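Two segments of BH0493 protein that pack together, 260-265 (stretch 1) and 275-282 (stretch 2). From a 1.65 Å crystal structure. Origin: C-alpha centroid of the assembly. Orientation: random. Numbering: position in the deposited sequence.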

# COMPACT_ATOMS: atom_id res chain seq x y z
N MET C 260 5.95 -13.88 14.67
CA MET C 260 5.72 -12.45 14.50
C MET C 260 6.92 -11.92 13.72
O MET C 260 8.00 -11.80 14.29
CB MET C 260 5.58 -11.82 15.88
CG MET C 260 4.44 -12.55 16.65
SD MET C 260 4.01 -11.78 18.22
CE MET C 260 5.46 -10.90 18.74
N ILE C 261 6.72 -11.63 12.42
CA ILE C 261 7.85 -11.52 11.53
C ILE C 261 8.01 -10.05 11.08
O ILE C 261 7.03 -9.41 10.69
CB ILE C 261 7.64 -12.40 10.30
CG1 ILE C 261 7.63 -13.90 10.70
CG2 ILE C 261 8.76 -12.12 9.25
CD1 ILE C 261 6.98 -14.83 9.62
N GLY C 262 9.24 -9.52 11.09
CA GLY C 262 9.50 -8.23 10.41
C GLY C 262 10.18 -7.18 11.28
O GLY C 262 10.46 -6.08 10.80
N VAL C 263 10.52 -7.54 12.52
CA VAL C 263 11.10 -6.57 13.46
C VAL C 263 12.62 -6.58 13.29
O VAL C 263 13.25 -7.65 13.30
CB VAL C 263 10.69 -6.83 14.95
CG1 VAL C 263 11.13 -8.23 15.44
CG2 VAL C 263 11.26 -5.74 15.82
N LYS C 264 13.18 -5.41 13.05
CA LYS C 264 14.64 -5.24 12.99
C LYS C 264 15.09 -4.64 14.35
O LYS C 264 14.85 -3.48 14.66
CB LYS C 264 15.00 -4.33 11.80
CG LYS C 264 16.53 -4.07 11.71
CD LYS C 264 16.90 -3.49 10.31
CE LYS C 264 18.42 -3.52 10.12
NZ LYS C 264 18.87 -2.65 9.00
N LYS C 265 15.73 -5.46 15.19
CA LYS C 265 16.02 -5.03 16.57
C LYS C 265 17.10 -3.97 16.73
O LYS C 265 18.12 -3.98 16.04
CB LYS C 265 16.42 -6.23 17.45
CG LYS C 265 15.41 -7.39 17.53
CD LYS C 265 14.16 -7.06 18.30
CE LYS C 265 14.40 -6.94 19.78
NZ LYS C 265 13.19 -6.40 20.51
N GLY C 275 13.62 1.34 20.26
CA GLY C 275 14.66 1.43 19.20
C GLY C 275 14.56 0.40 18.08
O GLY C 275 15.52 0.24 17.30
N ASP C 276 13.41 -0.29 17.98
CA ASP C 276 13.27 -1.37 16.98
C ASP C 276 12.60 -0.84 15.72
O ASP C 276 11.75 0.05 15.81
CB ASP C 276 12.42 -2.49 17.57
CG ASP C 276 13.11 -3.23 18.73
OD1 ASP C 276 14.35 -3.13 18.93
OD2 ASP C 276 12.40 -4.01 19.39
N PHE C 277 13.01 -1.37 14.57
CA PHE C 277 12.56 -0.90 13.28
C PHE C 277 11.85 -2.06 12.56
O PHE C 277 11.51 -3.12 13.20
CB PHE C 277 13.81 -0.32 12.54
CG PHE C 277 13.54 0.36 11.18
CD1 PHE C 277 12.45 1.20 10.95
CD2 PHE C 277 14.45 0.17 10.14
CE1 PHE C 277 12.28 1.85 9.67
CE2 PHE C 277 14.30 0.84 8.89
CZ PHE C 277 13.16 1.62 8.66
N VAL C 278 11.54 -1.84 11.29
CA VAL C 278 10.76 -2.78 10.49
C VAL C 278 11.41 -3.04 9.12
O VAL C 278 12.09 -2.14 8.55
CB VAL C 278 9.34 -2.16 10.31
CG1 VAL C 278 9.39 -0.82 9.53
CG2 VAL C 278 8.37 -3.19 9.59
N GLY C 279 11.18 -4.22 8.54
CA GLY C 279 11.58 -4.48 7.15
C GLY C 279 10.58 -5.45 6.56
O GLY C 279 9.99 -6.26 7.30
N LYS C 280 10.40 -5.36 5.24
CA LYS C 280 9.60 -6.34 4.50
C LYS C 280 10.34 -7.68 4.50
O LYS C 280 11.55 -7.72 4.31
CB LYS C 280 9.33 -5.86 3.06
CG LYS C 280 8.30 -6.77 2.31
CD LYS C 280 8.25 -6.31 0.89
CE LYS C 280 7.21 -7.14 0.10
NZ LYS C 280 7.17 -6.71 -1.32
N ALA C 281 9.59 -8.77 4.72
CA ALA C 281 10.19 -10.13 4.75
C ALA C 281 9.84 -10.85 3.44
O ALA C 281 8.81 -10.54 2.77
CB ALA C 281 9.63 -10.99 6.00
N SER C 282 10.64 -11.87 3.09
CA SER C 282 10.22 -12.84 2.07
C SER C 282 9.10 -13.71 2.65
O SER C 282 9.13 -14.04 3.82
CB SER C 282 11.38 -13.79 1.70
OG SER C 282 10.89 -14.74 0.75
O HOH W 1 14.71 -3.49 21.65

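Two short segments of one chain of BH0493 protein lie side by side as a small antiparallel ladder, burying 409 Å² between them, both sides summed. The register pairs Gly 262 with Gly 279, Val 263 with Val 278, Lys 264 with Phe 277 and Lys 265 with Asp 276, with CA-CA distances of 5.4, 4.8, 4.8 and 4.6 Å, respectively.

Backbone hydrogen bonds hold the ladder. Lys 264 and Phe 277 form the hydrogen-bonded pair: Lys 264 N donates to Phe 277 O at 2.8 Å, and Phe 277 N returns a bond to Lys 264 O, also 2.8 Å and almost perfectly straight at 178°. A third bond, from Gly 279 N to Gly 262 O (3.0 Å), extends the network past the strand pairing. Between these rungs Val 263 and Val 278 make a non-hydrogen-bonded pair, and here CA-H groups approach the same carbonyls: Val 278 CA lies 3.3 Å from Gly 262 O, and Val 263 CA 3.5 Å from Phe 277 O. Asp 276 CA likewise sits 3.5 Å from Lys 264 O, so each of the three carbonyls receives an N-H and a CA-H from across the ladder.

Gly 262 breaks the strand character of its segment with phi/psi of 127/3. At these angles a CB would be jammed against the carbonyl oxygen of Ile 261, which by itself calls for glycine; an ideal CB would also lie 3.5 Å from Gly 279 O.

Apolar contacts flank the backbone. Val 263 and Val 278 share one face of the sheet, both in the p rotamer, and Val 263 CG2 reaches Asp 276 CB at 3.9 Å. Lys 264 and Phe 277 share the other face, their CB atoms 4.2 Å apart; the methylene chain of the extended, all-t lysine places CD obliquely near the phenyl ring, while its NZ is hydrogen-bonded elsewhere in the structure. Beyond the paired strands, Ala 281 points toward the first stretch, and its CB packs 3.5 Å from Ile 261 CG2, methyl against methyl.

Charge closes the other end. The CB of Lys 265 is directed away overall, but three successive m torsions fold the chain back so that NZ meets Asp 276 OD2 at 2.8 Å in a salt bridge, the ammonium donating a hydrogen bond to the carboxylate. Water 1 adds a second link: it donates to Asp 276 OD1 (2.8 Å) and accepts a weak hydrogen bond from Lys 265 NZ (3.5 Å).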